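Local coordinates for protein binary enterotoxin of Clostridium perfringens component a (Clostridium perfringens, PDB 5WU0) that binds NAD(H) and, as the enzymatic component of a binary enterotoxin, probably transfers ADP-ribose to actin, at residues 293-298 and 343-348; 358-363 and 414-419; 239-244 and 279-284; 255-260 and 273-278. All coordinates share one frame; numbering follows the deposited sequence.

Interaction 1. Residues 293-298 and 343-348; sequences EDIITY and TTVLSN. With NAI (1,4-dihydronicotinamide adenine dinucleotide), chain B.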
# COMPACT_ATOMS: atom_id res chain seq x y z
N GLU A 293 -5.29 -13.70 -8.97
CA GLU A 293 -5.54 -13.36 -7.57
C GLU A 293 -5.23 -11.89 -7.32
O GLU A 293 -4.38 -11.32 -8.00
CB GLU A 293 -4.71 -14.26 -6.64
CG GLU A 293 -3.22 -14.11 -6.81
CD GLU A 293 -2.41 -15.00 -5.89
OE1 GLU A 293 -2.64 -14.94 -4.66
OE2 GLU A 293 -1.55 -15.75 -6.39
N ASP A 294 -5.93 -11.26 -6.38
CA ASP A 294 -5.68 -9.84 -6.08
C ASP A 294 -4.18 -9.62 -5.87
O ASP A 294 -3.53 -10.37 -5.14
CB ASP A 294 -6.44 -9.37 -4.83
CG ASP A 294 -7.94 -9.38 -5.01
OD1 ASP A 294 -8.42 -9.63 -6.14
OD2 ASP A 294 -8.64 -9.14 -4.00
N ILE A 295 -3.63 -8.60 -6.51
CA ILE A 295 -2.20 -8.36 -6.37
C ILE A 295 -1.85 -6.87 -6.45
O ILE A 295 -2.45 -6.12 -7.21
CB ILE A 295 -1.40 -9.13 -7.44
CG1 ILE A 295 0.10 -8.89 -7.28
CG2 ILE A 295 -1.88 -8.74 -8.84
CD1 ILE A 295 0.97 -9.79 -8.13
N ILE A 296 -0.90 -6.44 -5.63
CA ILE A 296 -0.36 -5.10 -5.76
C ILE A 296 0.69 -5.04 -6.85
O ILE A 296 1.58 -5.90 -6.93
CB ILE A 296 0.28 -4.59 -4.45
CG1 ILE A 296 -0.62 -4.89 -3.25
CG2 ILE A 296 0.57 -3.12 -4.56
CD1 ILE A 296 -1.98 -4.23 -3.34
N THR A 297 0.61 -4.01 -7.69
CA THR A 297 1.65 -3.73 -8.66
C THR A 297 2.01 -2.24 -8.60
O THR A 297 1.27 -1.45 -8.01
CB THR A 297 1.21 -4.14 -10.08
OG1 THR A 297 2.36 -4.18 -10.95
CG2 THR A 297 0.14 -3.17 -10.63
N TYR A 298 3.15 -1.84 -9.17
CA TYR A 298 3.63 -0.45 -9.04
C TYR A 298 3.93 0.19 -10.39
O TYR A 298 4.24 -0.50 -11.37
CB TYR A 298 4.89 -0.37 -8.17
CG TYR A 298 4.77 -0.99 -6.79
CD1 TYR A 298 4.97 -2.35 -6.59
CD2 TYR A 298 4.49 -0.20 -5.67
CE1 TYR A 298 4.86 -2.92 -5.34
CE2 TYR A 298 4.38 -0.76 -4.40
CZ TYR A 298 4.57 -2.11 -4.24
OH TYR A 298 4.45 -2.67 -2.98
N THR A 343 3.27 -1.72 -15.66
CA THR A 343 3.48 -1.72 -14.22
C THR A 343 4.54 -2.75 -13.86
O THR A 343 4.83 -3.66 -14.66
CB THR A 343 2.21 -2.05 -13.42
OG1 THR A 343 2.01 -3.47 -13.43
CG2 THR A 343 0.98 -1.35 -14.00
N THR A 344 5.12 -2.59 -12.68
CA THR A 344 6.08 -3.54 -12.17
C THR A 344 5.60 -4.05 -10.81
O THR A 344 5.08 -3.27 -10.00
CB THR A 344 7.50 -2.92 -12.07
OG1 THR A 344 8.38 -3.83 -11.38
CG2 THR A 344 7.46 -1.60 -11.33
N VAL A 345 5.73 -5.36 -10.58
CA VAL A 345 5.23 -5.94 -9.33
C VAL A 345 6.22 -5.72 -8.18
O VAL A 345 5.93 -6.07 -7.02
CB VAL A 345 4.95 -7.44 -9.45
CG1 VAL A 345 3.84 -7.70 -10.46
CG2 VAL A 345 6.20 -8.20 -9.81
N LEU A 346 7.37 -5.14 -8.50
CA LEU A 346 8.36 -4.82 -7.48
C LEU A 346 8.28 -3.34 -7.14
O LEU A 346 8.12 -2.51 -8.04
CB LEU A 346 9.78 -5.17 -7.95
CG LEU A 346 10.20 -6.61 -8.22
CD1 LEU A 346 11.67 -6.62 -8.61
CD2 LEU A 346 9.94 -7.49 -7.01
N SER A 347 8.42 -3.01 -5.86
CA SER A 347 8.40 -1.62 -5.40
C SER A 347 9.66 -0.84 -5.74
O SER A 347 9.65 0.39 -5.63
CB SER A 347 8.15 -1.57 -3.87
OG SER A 347 9.20 -2.17 -3.13
N ASN A 348 10.73 -1.53 -6.14
CA ASN A 348 12.03 -0.89 -6.40
C ASN A 348 11.91 0.26 -7.39
O ASN A 348 11.15 0.18 -8.34
CB ASN A 348 13.06 -1.89 -6.94
CG ASN A 348 13.19 -3.14 -6.08
OD1 ASN A 348 12.24 -3.55 -5.42
ND2 ASN A 348 14.36 -3.77 -6.12
PA NAI B . 4.34 5.07 -21.18
O1A NAI B . 3.90 5.12 -22.62
O2A NAI B . 3.37 4.59 -20.13
O5B NAI B . 4.89 6.54 -20.79
C5B NAI B . 5.28 7.46 -21.81
C4B NAI B . 4.98 8.89 -21.40
O4B NAI B . 3.60 9.17 -21.63
C3B NAI B . 5.29 9.15 -19.93
O3B NAI B . 5.87 10.45 -19.79
C2B NAI B . 3.92 9.09 -19.26
O2B NAI B . 3.82 9.95 -18.12
C1B NAI B . 2.97 9.51 -20.38
N9A NAI B . 1.68 8.80 -20.23
C8A NAI B . 1.50 7.48 -20.05
N7A NAI B . 0.17 7.18 -19.95
C5A NAI B . -0.51 8.34 -20.05
C6A NAI B . -1.92 8.78 -20.01
N6A NAI B . -2.91 7.89 -19.85
N1A NAI B . -2.19 10.09 -20.14
C2A NAI B . -1.22 11.01 -20.29
N3A NAI B . 0.09 10.69 -20.33
C4A NAI B . 0.50 9.40 -20.22
O3 NAI B . 5.68 4.19 -21.03
PN NAI B . 6.79 4.39 -19.85
O1N NAI B . 7.33 5.80 -19.88
O2N NAI B . 6.31 3.78 -18.55
O5D NAI B . 7.94 3.39 -20.39
C5D NAI B . 7.54 2.09 -20.79
C4D NAI B . 8.77 1.22 -20.86
O4D NAI B . 9.19 0.99 -19.52
C3D NAI B . 8.41 -0.13 -21.47
O3D NAI B . 9.56 -0.68 -22.12
C2D NAI B . 8.07 -0.96 -20.25
O2D NAI B . 8.36 -2.33 -20.49
C1D NAI B . 8.94 -0.37 -19.15
N1N NAI B . 8.28 -0.41 -17.84
C2N NAI B . 7.99 0.75 -17.19
C3N NAI B . 7.37 0.75 -15.94
C7N NAI B . 7.06 2.03 -15.22
O7N NAI B . 7.06 2.01 -13.99
N7N NAI B . 6.79 3.14 -15.91
C4N NAI B . 6.97 -0.54 -15.27
C5N NAI B . 7.33 -1.71 -16.07
C6N NAI B . 7.96 -1.60 -17.31
O HOH W 1 3.73 -7.16 -5.86
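Y298 and T344 form a single antiparallel hydrogen-bonded pair, and the packing is tight around it. T344 N gives a nearly straight bond to Y298 O (2.6 Å, 169°), while Y298 N also bonds to T344 O, at a doubtfully short 2.5 Å. Beside this pair the hydroxyls of T297 and T343 meet with OG1 to OG1 at 2.6 Å, their side chains crossing at about a right angle; V385 O is a further partner of T343 OG1. The Y298 ring is held as closely: S347 CA sits over the centre of one face, 3.7 Å from the centroid, in a CH-pi contact, and N215 takes the phenol OH. The bridge joins the edges of the two sheets of the ADP-ribosyltransferase fold, and T343 and T344 probably fall in the counterpart of the family's Ser-Thr-Ser motif. Consistent with this, T343 O lies 3.5 Å from C5N of the bound dihydronicotinamide. Toward I295 the segments draw apart. I295 CD1 just meets V345 CG1 at 4.2 Å, and a water bridges I296 O and V345 O, donating to each at 2.7 Å.

Interaction 2. Residues 358-363 and 414-419; sequences LILRLH and LIIDAT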
# COMPACT_ATOMS: atom_id res chain seq x y z
N LEU A 358 5.95 10.54 -8.87
CA LEU A 358 4.64 9.96 -8.62
C LEU A 358 4.67 8.45 -8.65
O LEU A 358 4.81 7.86 -9.72
CB LEU A 358 3.64 10.49 -9.64
CG LEU A 358 3.47 12.01 -9.52
CD1 LEU A 358 2.60 12.55 -10.63
CD2 LEU A 358 2.88 12.34 -8.17
N ILE A 359 4.56 7.82 -7.49
CA ILE A 359 4.62 6.36 -7.41
C ILE A 359 3.24 5.71 -7.27
O ILE A 359 2.58 5.84 -6.23
CB ILE A 359 5.49 5.91 -6.25
CG1 ILE A 359 6.88 6.54 -6.36
CG2 ILE A 359 5.58 4.39 -6.25
CD1 ILE A 359 7.73 6.35 -5.12
N LEU A 360 2.80 5.01 -8.32
CA LEU A 360 1.54 4.28 -8.26
C LEU A 360 1.72 2.99 -7.48
O LEU A 360 2.64 2.22 -7.75
CB LEU A 360 1.02 3.96 -9.66
CG LEU A 360 -0.43 3.45 -9.71
CD1 LEU A 360 -1.35 4.51 -9.13
CD2 LEU A 360 -0.85 3.09 -11.14
N ARG A 361 0.86 2.77 -6.50
CA ARG A 361 0.78 1.48 -5.81
C ARG A 361 -0.63 0.95 -6.05
O ARG A 361 -1.55 1.34 -5.36
CB ARG A 361 1.07 1.63 -4.32
CG ARG A 361 0.91 0.34 -3.53
CD ARG A 361 1.73 0.35 -2.22
NE ARG A 361 1.24 1.33 -1.25
CZ ARG A 361 1.82 1.59 -0.08
NH1 ARG A 361 2.92 0.93 0.29
NH2 ARG A 361 1.30 2.50 0.73
N LEU A 362 -0.78 0.06 -7.03
CA LEU A 362 -2.08 -0.32 -7.56
C LEU A 362 -2.60 -1.64 -7.03
O LEU A 362 -1.96 -2.70 -7.20
CB LEU A 362 -2.01 -0.40 -9.10
CG LEU A 362 -3.28 -0.62 -9.93
CD1 LEU A 362 -4.35 0.46 -9.63
CD2 LEU A 362 -2.97 -0.64 -11.41
N HIS A 363 -3.78 -1.61 -6.41
CA HIS A 363 -4.50 -2.83 -6.13
C HIS A 363 -5.06 -3.32 -7.45
O HIS A 363 -5.97 -2.71 -8.03
CB HIS A 363 -5.62 -2.64 -5.09
CG HIS A 363 -6.44 -3.87 -4.85
ND1 HIS A 363 -6.14 -4.80 -3.88
CD2 HIS A 363 -7.54 -4.35 -5.49
CE1 HIS A 363 -7.02 -5.78 -3.92
NE2 HIS A 363 -7.87 -5.54 -4.90
N LEU A 414 5.19 11.28 -4.16
CA LEU A 414 3.84 10.93 -3.74
C LEU A 414 3.51 9.48 -4.06
O LEU A 414 3.56 9.06 -5.22
CB LEU A 414 2.83 11.87 -4.40
CG LEU A 414 3.13 13.36 -4.18
CD1 LEU A 414 2.06 14.23 -4.81
CD2 LEU A 414 3.26 13.65 -2.67
N ILE A 415 3.18 8.73 -3.02
CA ILE A 415 2.75 7.35 -3.18
C ILE A 415 1.24 7.29 -3.39
O ILE A 415 0.47 7.58 -2.48
CB ILE A 415 3.12 6.51 -1.95
CG1 ILE A 415 4.62 6.62 -1.70
CG2 ILE A 415 2.66 5.05 -2.12
CD1 ILE A 415 5.09 5.75 -0.55
N ILE A 416 0.82 6.93 -4.60
CA ILE A 416 -0.59 6.99 -4.93
C ILE A 416 -1.19 5.60 -4.78
O ILE A 416 -1.00 4.74 -5.63
CB ILE A 416 -0.84 7.55 -6.35
CG1 ILE A 416 -0.61 9.06 -6.37
CG2 ILE A 416 -2.28 7.42 -6.70
CD1 ILE A 416 0.80 9.47 -6.57
N ASP A 417 -1.88 5.37 -3.67
CA ASP A 417 -2.61 4.12 -3.53
C ASP A 417 -3.89 4.22 -4.33
O ASP A 417 -4.66 5.17 -4.18
CB ASP A 417 -2.90 3.82 -2.07
CG ASP A 417 -1.75 3.14 -1.38
OD1 ASP A 417 -1.49 1.95 -1.69
OD2 ASP A 417 -1.10 3.79 -0.53
N ALA A 418 -4.10 3.25 -5.20
CA ALA A 418 -5.22 3.32 -6.12
C ALA A 418 -5.78 1.93 -6.33
O ALA A 418 -5.11 0.94 -6.05
CB ALA A 418 -4.81 3.94 -7.45
N THR A 419 -7.03 1.87 -6.78
CA THR A 419 -7.70 0.63 -7.13
C THR A 419 -8.06 0.69 -8.62
O THR A 419 -8.61 1.70 -9.08
CB THR A 419 -8.97 0.39 -6.29
OG1 THR A 419 -8.65 0.46 -4.89
CG2 THR A 419 -9.60 -0.97 -6.63
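Strands 358-363 and 414-419 run parallel, pairing residue for residue from L358 with L414 to H363 with T419, with their axes 4.6 Å apart. Five backbone hydrogen bonds form the ladder. I359 and R361 each use both N and O toward the partner strand, I359 between L414 and I416, R361 between I416 and A418; H363 N closes the series on A418 O.

Apolar side chains gather on the face of L358, L360 and L362. L358 CD2 touches both L414 CB (3.8 Å) and I416 CD1 (3.9 Å), and L360 CD1 touches both I416 CG2 and A418 CB, 3.9 Å from each. The small A418 side chain also receives L362 CD1.

The other face carries a salt bridge. R361 and D417 lie side by side, and the arginine, bent at its third torsion (67°), presents its NE and NH2 edge to the carboxylate. NE binds OD1 of D417 at 2.8 Å, and NH2 reaches OD2 of D417 at 3.0 Å on the syn lone pair, within the guanidinium plane; the two groups are nearly coplanar. I415 CG2 lies over one guanidinium face, while NH1 forms a second salt bridge to D138. Two carboxylates thus share this largely buried cation, which would probably keep it charged.

These are neighbouring inner strands of the mixed five-stranded sheet of an ADP-ribosyltransferase domain, and D138 ties them to the preceding domain of the same family.

Interaction 3. Residues 239-244 and 279-284; sequences TSNELR and ISNISS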
# COMPACT_ATOMS: atom_id res chain seq x y z
N THR A 239 -0.48 -16.04 -30.27
CA THR A 239 -0.32 -16.16 -31.72
C THR A 239 0.95 -15.41 -32.09
O THR A 239 1.42 -14.56 -31.31
CB THR A 239 -1.52 -15.61 -32.53
OG1 THR A 239 -1.66 -14.20 -32.32
CG2 THR A 239 -2.82 -16.35 -32.20
N SER A 240 1.51 -15.74 -33.25
CA SER A 240 2.71 -15.08 -33.76
C SER A 240 2.63 -13.58 -33.67
O SER A 240 3.50 -12.94 -33.10
CB SER A 240 2.98 -15.48 -35.22
OG SER A 240 3.45 -16.80 -35.28
N ASN A 241 1.57 -13.01 -34.24
CA ASN A 241 1.40 -11.56 -34.22
C ASN A 241 1.21 -10.99 -32.81
O ASN A 241 1.67 -9.88 -32.52
CB ASN A 241 0.24 -11.15 -35.12
CG ASN A 241 0.60 -11.23 -36.60
OD1 ASN A 241 1.61 -11.84 -36.97
ND2 ASN A 241 -0.21 -10.61 -37.44
N GLU A 242 0.55 -11.73 -31.93
CA GLU A 242 0.36 -11.26 -30.55
C GLU A 242 1.72 -11.16 -29.87
O GLU A 242 2.03 -10.18 -29.17
CB GLU A 242 -0.57 -12.19 -29.77
CG GLU A 242 -2.05 -12.02 -30.06
CD GLU A 242 -2.93 -13.13 -29.46
OE1 GLU A 242 -2.39 -14.14 -28.95
OE2 GLU A 242 -4.17 -13.00 -29.53
N LEU A 243 2.55 -12.19 -30.09
CA LEU A 243 3.88 -12.23 -29.52
C LEU A 243 4.77 -11.15 -30.11
O LEU A 243 5.47 -10.45 -29.38
CB LEU A 243 4.50 -13.61 -29.72
CG LEU A 243 5.99 -13.80 -29.41
CD1 LEU A 243 6.34 -13.50 -27.98
CD2 LEU A 243 6.37 -15.24 -29.75
N ARG A 244 4.73 -11.01 -31.43
CA ARG A 244 5.43 -9.94 -32.12
C ARG A 244 5.11 -8.56 -31.53
O ARG A 244 6.01 -7.83 -31.11
CB ARG A 244 5.08 -9.95 -33.60
CG ARG A 244 5.85 -8.97 -34.46
CD ARG A 244 5.18 -8.85 -35.83
NE ARG A 244 3.84 -8.29 -35.67
CZ ARG A 244 2.85 -8.35 -36.55
NH1 ARG A 244 3.02 -8.98 -37.72
NH2 ARG A 244 1.68 -7.80 -36.26
N ILE A 279 -2.38 -2.46 -31.55
CA ILE A 279 -3.21 -2.31 -30.35
C ILE A 279 -4.16 -3.51 -30.19
O ILE A 279 -4.30 -4.09 -29.11
CB ILE A 279 -4.03 -0.99 -30.39
CG1 ILE A 279 -3.09 0.22 -30.30
CG2 ILE A 279 -5.01 -0.94 -29.24
CD1 ILE A 279 -3.74 1.55 -30.71
N SER A 280 -4.80 -3.88 -31.29
CA SER A 280 -5.72 -5.02 -31.32
C SER A 280 -5.06 -6.36 -30.95
O SER A 280 -5.67 -7.19 -30.30
CB SER A 280 -6.37 -5.11 -32.71
OG SER A 280 -6.69 -6.45 -33.03
N ASN A 281 -3.80 -6.56 -31.34
CA ASN A 281 -3.08 -7.79 -30.99
C ASN A 281 -2.58 -7.81 -29.53
O ASN A 281 -2.59 -8.86 -28.89
CB ASN A 281 -1.90 -8.00 -31.94
CG ASN A 281 -2.36 -8.34 -33.36
OD1 ASN A 281 -3.44 -8.91 -33.55
ND2 ASN A 281 -1.55 -7.97 -34.35
N ILE A 282 -2.14 -6.65 -29.02
CA ILE A 282 -1.72 -6.54 -27.63
C ILE A 282 -2.93 -6.69 -26.71
O ILE A 282 -2.93 -7.52 -25.80
CB ILE A 282 -1.01 -5.20 -27.33
CG1 ILE A 282 0.26 -5.07 -28.15
CG2 ILE A 282 -0.66 -5.10 -25.86
CD1 ILE A 282 0.78 -3.65 -28.21
N SER A 283 -3.98 -5.91 -26.96
CA SER A 283 -5.21 -5.97 -26.16
C SER A 283 -5.80 -7.38 -26.14
O SER A 283 -6.20 -7.88 -25.10
CB SER A 283 -6.26 -4.99 -26.68
OG SER A 283 -7.43 -5.02 -25.89
N SER A 284 -5.86 -8.01 -27.31
CA SER A 284 -6.41 -9.35 -27.41
C SER A 284 -5.56 -10.33 -26.61
O SER A 284 -6.09 -11.24 -25.97
CB SER A 284 -6.51 -9.78 -28.88
OG SER A 284 -6.76 -11.15 -28.98
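R244 and N281 bring two flat groups together, the guanidinium and amide planes turned 50° apart and crossing with NH2 of R244 3.8 Å from ND2 of N281. One guanidinium face rests on N241 CB of its own helix, a carbon that also lies 3.7 Å from N281 ND2. This amide nitrogen finds its hydrogen-bond partners nearby in D245 and E277; E277 is also in a long, weak ion pair with R244, so an acid sits among the donors. A further flat group, the E242 carboxylate, is shared between several partners. OE1 accepts from T239 N at 3.0 Å, the donor standing above the carboxylate plane, and pairs with K288 as well. OE2 is 3.2 Å from S284 OG, a possible hydrogen bond whose hydroxyl proton has another acceptor in reach. With CG placed opposite the carbonyl carbon (chi1 -78°) and the chain extended beyond it, E242 passes along N281 O, its CG 3.4 Å from that oxygen. T239 OG1 in turn accepts a weak bond from E242 N. This reciprocal pair is a capping box at the start of helix 240-263, set where segment 279-284 crosses segment 240-244 at 96°.

Interaction 4. Residues 255-260 and 273-278; sequences TAINKY and EDLEEK. With NAI (1,4-dihydronicotinamide adenine dinucleotide), chain B.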
# COMPACT_ATOMS: atom_id res chain seq x y z
N THR A 255 5.91 4.00 -26.83
CA THR A 255 5.83 5.45 -26.99
C THR A 255 4.79 5.84 -28.03
O THR A 255 3.91 6.65 -27.74
CB THR A 255 7.20 6.04 -27.37
OG1 THR A 255 8.14 5.80 -26.31
CG2 THR A 255 7.11 7.55 -27.65
N ALA A 256 4.85 5.24 -29.22
CA ALA A 256 3.92 5.58 -30.30
C ALA A 256 2.54 4.99 -30.07
O ALA A 256 1.53 5.59 -30.46
CB ALA A 256 4.47 5.11 -31.63
N ILE A 257 2.48 3.82 -29.43
CA ILE A 257 1.21 3.14 -29.21
C ILE A 257 0.33 3.87 -28.17
O ILE A 257 -0.87 4.07 -28.39
CB ILE A 257 1.45 1.69 -28.79
CG1 ILE A 257 1.85 0.86 -30.02
CG2 ILE A 257 0.23 1.10 -28.13
CD1 ILE A 257 2.50 -0.46 -29.68
N ASN A 258 0.93 4.28 -27.05
CA ASN A 258 0.18 4.97 -25.99
C ASN A 258 -0.09 6.43 -26.33
O ASN A 258 -1.14 6.95 -25.96
CB ASN A 258 0.91 4.86 -24.65
CG ASN A 258 0.86 3.45 -24.08
OD1 ASN A 258 -0.06 2.68 -24.38
ND2 ASN A 258 1.86 3.10 -23.27
N LYS A 259 0.83 7.09 -27.02
CA LYS A 259 0.54 8.41 -27.56
C LYS A 259 -0.73 8.35 -28.41
O LYS A 259 -1.59 9.22 -28.32
CB LYS A 259 1.69 8.94 -28.43
CG LYS A 259 2.85 9.56 -27.68
CD LYS A 259 3.96 9.91 -28.67
CE LYS A 259 5.05 10.78 -28.05
NZ LYS A 259 6.14 11.09 -29.02
N TYR A 260 -0.85 7.30 -29.23
CA TYR A 260 -1.99 7.19 -30.13
C TYR A 260 -3.27 6.91 -29.35
O TYR A 260 -4.30 7.55 -29.59
CB TYR A 260 -1.78 6.08 -31.17
CG TYR A 260 -3.00 5.90 -32.06
CD1 TYR A 260 -3.23 6.76 -33.13
CD2 TYR A 260 -3.92 4.89 -31.81
CE1 TYR A 260 -4.35 6.61 -33.93
CE2 TYR A 260 -5.04 4.74 -32.61
CZ TYR A 260 -5.25 5.60 -33.66
OH TYR A 260 -6.36 5.45 -34.46
N GLU A 273 -3.48 2.31 -39.58
CA GLU A 273 -3.86 0.90 -39.57
C GLU A 273 -2.83 0.01 -38.88
O GLU A 273 -3.19 -0.99 -38.24
CB GLU A 273 -4.09 0.39 -41.00
CG GLU A 273 -5.28 1.01 -41.73
CD GLU A 273 -4.94 2.30 -42.47
OE1 GLU A 273 -3.82 2.82 -42.29
OE2 GLU A 273 -5.79 2.78 -43.25
N ASP A 274 -1.54 0.35 -39.00
CA ASP A 274 -0.50 -0.41 -38.31
C ASP A 274 -0.67 -0.24 -36.81
O ASP A 274 -0.46 -1.19 -36.05
CB ASP A 274 0.92 0.06 -38.71
CG ASP A 274 1.16 0.04 -40.21
OD1 ASP A 274 0.49 -0.72 -40.94
OD2 ASP A 274 2.05 0.80 -40.65
N LEU A 275 -1.03 0.96 -36.39
CA LEU A 275 -1.15 1.26 -34.97
C LEU A 275 -2.31 0.48 -34.39
O LEU A 275 -2.19 -0.16 -33.35
CB LEU A 275 -1.34 2.76 -34.72
CG LEU A 275 -0.11 3.67 -34.71
CD1 LEU A 275 -0.50 5.13 -34.90
CD2 LEU A 275 0.68 3.50 -33.40
N GLU A 276 -3.43 0.52 -35.10
CA GLU A 276 -4.66 -0.16 -34.68
C GLU A 276 -4.51 -1.68 -34.63
O GLU A 276 -5.07 -2.34 -33.76
CB GLU A 276 -5.80 0.21 -35.62
CG GLU A 276 -6.02 1.71 -35.74
CD GLU A 276 -7.43 2.11 -35.37
OE1 GLU A 276 -8.27 2.25 -36.28
OE2 GLU A 276 -7.69 2.26 -34.15
N GLU A 277 -3.74 -2.21 -35.57
CA GLU A 277 -3.46 -3.65 -35.63
C GLU A 277 -2.59 -4.06 -34.44
O GLU A 277 -2.84 -5.09 -33.80
CB GLU A 277 -2.79 -3.99 -36.98
CG GLU A 277 -1.95 -5.28 -37.00
CD GLU A 277 -2.78 -6.56 -37.08
OE1 GLU A 277 -4.02 -6.51 -36.92
OE2 GLU A 277 -2.17 -7.63 -37.31
N LYS A 278 -1.59 -3.25 -34.14
CA LYS A 278 -0.73 -3.53 -33.00
C LYS A 278 -1.55 -3.50 -31.71
O LYS A 278 -1.48 -4.43 -30.89
CB LYS A 278 0.42 -2.52 -32.96
CG LYS A 278 1.78 -3.16 -32.68
CD LYS A 278 2.95 -2.43 -33.34
CE LYS A 278 3.07 -2.82 -34.80
NZ LYS A 278 4.41 -3.39 -35.12
PA NAI B . 4.34 5.07 -21.18
O1A NAI B . 3.90 5.12 -22.62
O2A NAI B . 3.37 4.59 -20.13
O5B NAI B . 4.89 6.54 -20.79
C5B NAI B . 5.28 7.46 -21.81
C4B NAI B . 4.98 8.89 -21.40
O4B NAI B . 3.60 9.17 -21.63
C3B NAI B . 5.29 9.15 -19.93
O3B NAI B . 5.87 10.45 -19.79
C2B NAI B . 3.92 9.09 -19.26
O2B NAI B . 3.82 9.95 -18.12
C1B NAI B . 2.97 9.51 -20.38
N9A NAI B . 1.68 8.80 -20.23
C8A NAI B . 1.50 7.48 -20.05
N7A NAI B . 0.17 7.18 -19.95
C5A NAI B . -0.51 8.34 -20.05
C6A NAI B . -1.92 8.78 -20.01
N6A NAI B . -2.91 7.89 -19.85
N1A NAI B . -2.19 10.09 -20.14
C2A NAI B . -1.22 11.01 -20.29
N3A NAI B . 0.09 10.69 -20.33
C4A NAI B . 0.50 9.40 -20.22
O3 NAI B . 5.68 4.19 -21.03
PN NAI B . 6.79 4.39 -19.85
O1N NAI B . 7.33 5.80 -19.88
O2N NAI B . 6.31 3.78 -18.55
O5D NAI B . 7.94 3.39 -20.39
C5D NAI B . 7.54 2.09 -20.79
C4D NAI B . 8.77 1.22 -20.86
O4D NAI B . 9.19 0.99 -19.52
C3D NAI B . 8.41 -0.13 -21.47
O3D NAI B . 9.56 -0.68 -22.12
C2D NAI B . 8.07 -0.96 -20.25
O2D NAI B . 8.36 -2.33 -20.49
C1D NAI B . 8.94 -0.37 -19.15
N1N NAI B . 8.28 -0.41 -17.84
C2N NAI B . 7.99 0.75 -17.19
C3N NAI B . 7.37 0.75 -15.94
C7N NAI B . 7.06 2.03 -15.22
O7N NAI B . 7.06 2.01 -13.99
N7N NAI B . 6.79 3.14 -15.91
C4N NAI B . 6.97 -0.54 -15.27
C5N NAI B . 7.33 -1.71 -16.07
C6N NAI B . 7.96 -1.60 -17.31
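I257 and L275 mark the crossing of helices 255-260 and 273-278, whose axes run almost perpendicular (94°) and come within 10.3 Å of each other. L275 carries most of the apolar contact. Its CD1 reaches Y260 CD1 at 3.6 Å, with L275 CB over a face of the ring, and its CD2 lies 3.7 Å from A256 O. The ring lies across the gap because Y260 CG points opposite the backbone N (chi1 177°), sending the phenol toward E276. There the OH makes a weak hydrogen bond to E276 OE2 (3.5 Å), with the carboxylate, brought back by a bend at its second torsion, strongly turned from the ring plane. One turn along, I257 CD1 meets the aliphatic part of K278, 4.1 Å from its CG, the two side chains crossing at about a right angle. This helix pair belongs to the helical part of the ADP-ribosyltransferase domain that borders the dinucleotide cleft. From helix 255-260, turned away from L275, N258 gives its ND2 hydrogen to O1A in the diphosphate of the bound dinucleotide in an almost straight bond (2.9 Å, 176°). F340 N donates to N258 OD1, which fixes the flip of the amide and directs ND2 to the phosphate. I257, next to N258 in the chain, packs on F340 as well.

From the N terminus, interaction 3 opens at the start of helix 240-263, and the later part of that helix enters interaction 4, which closes first, on 273-278; 279-284 then closes the longer loop of interaction 3 around it. Both use the same two helices and touch through I279 with Y260. Interaction 1 follows in series, closing the excursion from 293-298 to 343-348 and joining two sheets, and interaction 2 comes last, pairing 358-363 with 414-419. No loops cross. Strand 295-301 borders 358-364, with T297 O and L362 N 2.7 Å apart, so interactions 1 and 2 share a sheet. The bound dinucleotide touches interactions 1 and 4, whose nearest atoms are about 9 Å apart.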